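Local coordinates for metallo-beta-lactamase superfamily protein (Thermus thermophilus, PDB 2ZWR) that binds a pair of zinc ions in a metallo-beta-lactamase fold and is probably a hydrolase, at residues 47-52 against 71-76; 52-57 against 124-129. One frame throughout, in Å; residues are numbered along the deposited sequence.

Contact 1: 47-52 against 71-76. With ZN (zinc ion), chain E.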
loop_
_atom_site.group_PDB
_atom_site.type_symbol
_atom_site.label_atom_id
_atom_site.label_comp_id
_atom_site.label_asym_id
_atom_site.label_seq_id
_atom_site.Cartn_x
_atom_site.Cartn_y
_atom_site.Cartn_z
ATOM N N PRO A 47 -8.707 -12.747 -3.553
ATOM C CA PRO A 47 -7.314 -12.580 -3.111
ATOM C C PRO A 47 -6.854 -13.765 -2.262
ATOM O O PRO A 47 -7.661 -14.363 -1.541
ATOM C CB PRO A 47 -7.359 -11.297 -2.264
ATOM C CG PRO A 47 -8.783 -11.207 -1.798
ATOM C CD PRO A 47 -9.596 -11.725 -2.966
ATOM N N LEU A 48 -5.573 -14.101 -2.365
ATOM C CA LEU A 48 -4.976 -15.164 -1.565
ATOM C C LEU A 48 -4.266 -14.610 -0.334
ATOM O O LEU A 48 -3.890 -15.352 0.569
ATOM C CB LEU A 48 -3.981 -15.970 -2.413
ATOM C CG LEU A 48 -4.570 -16.712 -3.616
ATOM C CD1 LEU A 48 -3.506 -17.535 -4.316
ATOM C CD2 LEU A 48 -5.765 -17.575 -3.201
ATOM N N ALA A 49 -4.083 -13.298 -0.312
ATOM C CA ALA A 49 -3.342 -12.635 0.740
ATOM C C ALA A 49 -3.614 -11.141 0.694
ATOM O O ALA A 49 -4.021 -10.604 -0.332
ATOM C CB ALA A 49 -1.824 -12.911 0.575
ATOM N N ILE A 50 -3.377 -10.482 1.823
ATOM C CA ILE A 50 -3.377 -9.033 1.920
ATOM C C ILE A 50 -1.914 -8.583 2.025
ATOM O O ILE A 50 -1.166 -9.102 2.850
ATOM C CB ILE A 50 -4.228 -8.542 3.141
ATOM C CG1 ILE A 50 -5.729 -8.765 2.861
ATOM C CG2 ILE A 50 -3.918 -7.062 3.475
ATOM C CD1 ILE A 50 -6.691 -8.497 4.033
ATOM N N LEU A 51 -1.504 -7.656 1.151
ATOM C CA LEU A 51 -0.151 -7.080 1.165
ATOM C C LEU A 51 -0.273 -5.606 1.558
ATOM O O LEU A 51 -1.080 -4.876 0.980
ATOM C CB LEU A 51 0.514 -7.213 -0.217
ATOM C CG LEU A 51 1.349 -8.471 -0.560
ATOM C CD1 LEU A 51 0.675 -9.793 -0.193
ATOM C CD2 LEU A 51 1.774 -8.479 -2.034
ATOM N N LEU A 52 0.514 -5.185 2.549
ATOM C CA LEU A 52 0.454 -3.801 3.044
ATOM C C LEU A 52 1.727 -3.000 2.775
ATOM O O LEU A 52 2.805 -3.374 3.239
ATOM C CB LEU A 52 0.098 -3.761 4.543
ATOM C CG LEU A 52 -1.204 -4.443 4.996
ATOM C CD1 LEU A 52 -1.298 -4.422 6.525
ATOM C CD2 LEU A 52 -2.452 -3.808 4.360
ATOM N N ASP A 71 -9.911 -15.812 5.858
ATOM C CA ASP A 71 -8.674 -16.312 6.485
ATOM C C ASP A 71 -7.411 -15.828 5.748
ATOM O O ASP A 71 -6.471 -16.597 5.546
ATOM C CB ASP A 71 -8.672 -17.854 6.561
ATOM C CG ASP A 71 -9.726 -18.413 7.518
ATOM O OD1 ASP A 71 -9.851 -19.658 7.602
ATOM O OD2 ASP A 71 -10.428 -17.628 8.193
ATOM N N LEU A 72 -7.406 -14.570 5.319
ATOM C CA LEU A 72 -6.305 -14.041 4.502
ATOM C C LEU A 72 -5.079 -13.782 5.361
ATOM O O LEU A 72 -5.185 -13.132 6.411
ATOM C CB LEU A 72 -6.707 -12.750 3.772
ATOM C CG LEU A 72 -7.817 -12.803 2.718
ATOM C CD1 LEU A 72 -8.313 -11.404 2.333
ATOM C CD2 LEU A 72 -7.369 -13.555 1.488
ATOM N N PRO A 73 -3.919 -14.322 4.946
ATOM C CA PRO A 73 -2.679 -13.863 5.564
ATOM C C PRO A 73 -2.433 -12.394 5.225
ATOM O O PRO A 73 -2.780 -11.938 4.127
ATOM C CB PRO A 73 -1.600 -14.760 4.941
ATOM C CG PRO A 73 -2.183 -15.327 3.725
ATOM C CD PRO A 73 -3.687 -15.367 3.933
ATOM N N VAL A 74 -1.865 -11.667 6.192
ATOM C CA VAL A 74 -1.565 -10.252 6.059
ATOM C C VAL A 74 -0.065 -10.064 6.126
ATOM O O VAL A 74 0.562 -10.438 7.110
ATOM C CB VAL A 74 -2.245 -9.407 7.170
ATOM C CG1 VAL A 74 -1.887 -7.936 7.017
ATOM C CG2 VAL A 74 -3.756 -9.583 7.128
ATOM N N TYR A 75 0.501 -9.482 5.067
ATOM C CA TYR A 75 1.926 -9.227 4.976
ATOM C C TYR A 75 2.221 -7.762 5.292
ATOM O O TYR A 75 1.652 -6.852 4.666
ATOM C CB TYR A 75 2.441 -9.590 3.573
ATOM C CG TYR A 75 2.513 -11.077 3.328
ATOM C CD1 TYR A 75 3.706 -11.768 3.510
ATOM C CD2 TYR A 75 1.374 -11.799 2.945
ATOM C CE1 TYR A 75 3.778 -13.152 3.296
ATOM C CE2 TYR A 75 1.423 -13.171 2.746
ATOM C CZ TYR A 75 2.630 -13.841 2.919
ATOM O OH TYR A 75 2.689 -15.194 2.712
ATOM N N LEU A 76 3.110 -7.549 6.261
ATOM C CA LEU A 76 3.505 -6.208 6.674
ATOM C C LEU A 76 4.949 -6.207 7.123
ATOM O O LEU A 76 5.387 -7.151 7.782
ATOM C CB LEU A 76 2.628 -5.735 7.843
ATOM C CG LEU A 76 2.893 -4.368 8.468
ATOM C CD1 LEU A 76 2.333 -3.239 7.599
ATOM C CD2 LEU A 76 2.298 -4.341 9.866
HETATM ZN ZN ZN E . -11.782 -18.314 9.477
#
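I50 carries the backbone pairing between 47-52 and 71-76. Its N gives a nearly straight bond to P73 O (2.8 Å, 178° at the hydrogen), and its O accepts from Y75 N at 2.8 Å; L52 N donates to Y75 O, the most bent of the three at 145°. P73 has no N-H to give, and its ring meets L48 O through CD at 3.4 Å.

On one face of the strands I50 lies across L72 at about a right angle, both CG1 and CD1 of I50 meeting L72 CD1 (3.7 Å from CG1), while the I50 and V74 side chains lie side by side, pointing the same way. V74 holds CG1 anti to its N (chi1 179°), which sets that methyl 3.6 Å from L52 CD1. V63, L66 and V67 of helix 63-70 cover this branched aliphatic layer. On the face of L51 and Y75, L51 CD1 packs on Y75 CD2 at 3.8 Å, and the short A49 side chain lets the ring edge come up to it, CB meeting CE2 at 3.9 Å. Y75 OH is hydrogen-bonded to R106. With helix 63-70 linking the two parallel strands, this is a beta-alpha-beta unit of the metallo-beta-lactamase fold.

Contact 2: 52-57 against 124-129; sequences LTHAHF and GHSPGH. With ZN (zinc ion), chain D.
The HXHXDH motif of the metallo-beta-lactamase superfamily begins within 52-57, and here H54 and H56 meet H125 of the loop 124-129 around a zinc ion. H54 NE2 and H125 NE2 bind it at 2.2 and 2.1 Å, whereas H56 turns its other nitrogen, ND1, to the metal. D144 and a water complete the site, and D144 also reaches the second zinc. Histidine suits these places because one nitrogen can hold the metal while the other is held by the protein: H56 NE2 hydrogen-bonds P157 O, H125 ND1 hydrogen-bonds R153 O, and H54 ND1 donates to T53 OG1 at 2.9 Å, with the hydroxyl near the ring plane. T53 OG1 in turn hydrogen-bonds D28, a second shell that fixes the rotation of H54.

The three ligand rings are steeply turned against one another; H125 presents its edge to the face of H54 in an offset edge-to-face pair, planes at 81°. H54 CG sits between its backbone N and carbonyl carbon (chi1 67°), which brings the ring against H129. That ring, not a ligand here, forms an offset stack with H54: the planes differ by 26° and H129 CD2 lies over the H54 face. H129 NE2 hydrogen-bonds the backbone N of D144, tying this second-shell ring to a metal ligand. S126 OG, hydrogen-bonded to D80, lies 3.2 Å from H54 CB. The type I turn from S126 to H129 carries G128 O to a water that lies 2.8 Å from both G128 O and L52 O and bridges the two carbonyls.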
loop_
_atom_site.group_PDB
_atom_site.type_symbol
_atom_site.label_atom_id
_atom_site.label_comp_id
_atom_site.label_asym_id
_atom_site.label_seq_id
_atom_site.Cartn_x
_atom_site.Cartn_y
_atom_site.Cartn_z
ATOM N N LEU A 52 0.514 -5.185 2.549
ATOM C CA LEU A 52 0.454 -3.801 3.044
ATOM C C LEU A 52 1.727 -3.000 2.775
ATOM O O LEU A 52 2.805 -3.374 3.239
ATOM C CB LEU A 52 0.098 -3.761 4.543
ATOM C CG LEU A 52 -1.204 -4.443 4.996
ATOM C CD1 LEU A 52 -1.298 -4.422 6.525
ATOM C CD2 LEU A 52 -2.452 -3.808 4.360
ATOM N N THR A 53 1.581 -1.900 2.025
ATOM C CA THR A 53 2.681 -0.958 1.798
ATOM C C THR A 53 3.087 -0.351 3.119
ATOM O O THR A 53 4.273 -0.181 3.386
ATOM C CB THR A 53 2.329 0.191 0.803
ATOM O OG1 THR A 53 1.294 1.021 1.360
ATOM C CG2 THR A 53 1.931 -0.354 -0.583
ATOM N N HIS A 54 2.093 -0.035 3.952
ATOM C CA HIS A 54 2.336 0.428 5.324
ATOM C C HIS A 54 1.050 0.335 6.151
ATOM O O HIS A 54 0.011 -0.082 5.628
ATOM C CB HIS A 54 2.951 1.838 5.330
ATOM C CG HIS A 54 2.031 2.921 4.840
ATOM N ND1 HIS A 54 1.523 2.952 3.562
ATOM C CD2 HIS A 54 1.568 4.036 5.452
ATOM C CE1 HIS A 54 0.768 4.025 3.414
ATOM N NE2 HIS A 54 0.779 4.701 4.547
ATOM N N ALA A 55 1.121 0.718 7.426
ATOM C CA ALA A 55 0.021 0.491 8.379
ATOM C C ALA A 55 -0.607 1.746 8.984
ATOM O O ALA A 55 -1.161 1.682 10.079
ATOM C CB ALA A 55 0.455 -0.457 9.487
ATOM N N HIS A 56 -0.549 2.882 8.290
ATOM C CA HIS A 56 -1.468 3.963 8.627
ATOM C C HIS A 56 -2.909 3.453 8.510
ATOM O O HIS A 56 -3.226 2.622 7.636
ATOM C CB HIS A 56 -1.263 5.178 7.744
ATOM C CG HIS A 56 -0.012 5.924 8.047
ATOM N ND1 HIS A 56 0.659 6.661 7.094
ATOM C CD2 HIS A 56 0.710 6.028 9.189
ATOM C CE1 HIS A 56 1.734 7.203 7.643
ATOM N NE2 HIS A 56 1.787 6.832 8.909
ATOM N N PHE A 57 -3.764 3.948 9.399
ATOM C CA PHE A 57 -5.140 3.467 9.512
ATOM C C PHE A 57 -5.957 3.513 8.217
ATOM O O PHE A 57 -6.856 2.682 8.029
ATOM C CB PHE A 57 -5.882 4.158 10.670
ATOM C CG PHE A 57 -6.265 5.611 10.410
ATOM C CD1 PHE A 57 -5.526 6.646 10.979
ATOM C CD2 PHE A 57 -7.398 5.938 9.657
ATOM C CE1 PHE A 57 -5.877 7.992 10.775
ATOM C CE2 PHE A 57 -7.763 7.284 9.444
ATOM C CZ PHE A 57 -6.999 8.310 10.005
ATOM N N GLY A 124 10.224 6.467 5.643
ATOM C CA GLY A 124 10.186 7.912 5.565
ATOM C C GLY A 124 8.796 8.439 5.839
ATOM O O GLY A 124 8.620 9.316 6.680
ATOM N N HIS A 125 7.809 7.925 5.103
ATOM C CA HIS A 125 6.397 8.235 5.377
ATOM C C HIS A 125 5.966 7.434 6.623
ATOM O O HIS A 125 5.185 7.918 7.454
ATOM C CB HIS A 125 5.538 7.922 4.146
ATOM C CG HIS A 125 4.070 8.148 4.340
ATOM N ND1 HIS A 125 3.495 9.398 4.288
ATOM C CD2 HIS A 125 3.056 7.279 4.557
ATOM C CE1 HIS A 125 2.192 9.293 4.483
ATOM N NE2 HIS A 125 1.898 8.017 4.645
ATOM N N SER A 126 6.499 6.216 6.743
ATOM C CA SER A 126 6.381 5.403 7.956
ATOM C C SER A 126 7.601 4.464 8.011
ATOM O O SER A 126 8.224 4.224 6.987
ATOM C CB SER A 126 5.057 4.618 7.982
ATOM O OG SER A 126 5.073 3.567 7.035
ATOM N N PRO A 127 7.964 3.961 9.210
ATOM C CA PRO A 127 9.218 3.183 9.369
ATOM C C PRO A 127 9.272 1.864 8.591
ATOM O O PRO A 127 10.364 1.431 8.187
ATOM C CB PRO A 127 9.292 2.898 10.881
ATOM C CG PRO A 127 8.203 3.676 11.520
ATOM C CD PRO A 127 7.234 4.132 10.481
ATOM N N GLY A 128 8.110 1.240 8.394
ATOM C CA GLY A 128 7.998 -0.043 7.689
ATOM C C GLY A 128 7.345 0.095 6.316
ATOM O O GLY A 128 6.749 -0.861 5.790
ATOM N N HIS A 129 7.458 1.282 5.726
ATOM C CA HIS A 129 6.830 1.548 4.433
ATOM C C HIS A 129 7.604 0.817 3.337
ATOM O O HIS A 129 8.821 0.997 3.206
ATOM C CB HIS A 129 6.776 3.057 4.139
ATOM C CG HIS A 129 5.828 3.424 3.039
ATOM N ND1 HIS A 129 6.012 3.028 1.732
ATOM C CD2 HIS A 129 4.685 4.147 3.051
ATOM C CE1 HIS A 129 5.022 3.483 0.988
ATOM N NE2 HIS A 129 4.204 4.168 1.763
HETATM ZN ZN ZN D . 0.227 6.771 4.981
HETATM O O HOH W 1 4.833 -2.834 5.125
HETATM O O HOH W 2 -1.786 7.226 4.772
#

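Contacts 1 and 2 have centres 15 Å apart and share L52, on the way from strand 50-51 into the metal-binding loop. Along the chain the segments alternate: 47-52 runs straight into 52-57, helix 63-70 follows, then the segment 71-76 and, much later, 124-129. Contact 1 lies inside the first six-stranded sheet; contact 2 joins the loop leaving that sheet to the loop between strands 117-121 and 130-134 of the second. L76 CD1 packs on A55 CB at 3.9 Å, so the strand 74-76 bears directly on the loop. The dinuclear zinc site therefore sits where loops from the two sheets converge, as is usual in this alpha-beta/beta-alpha fold.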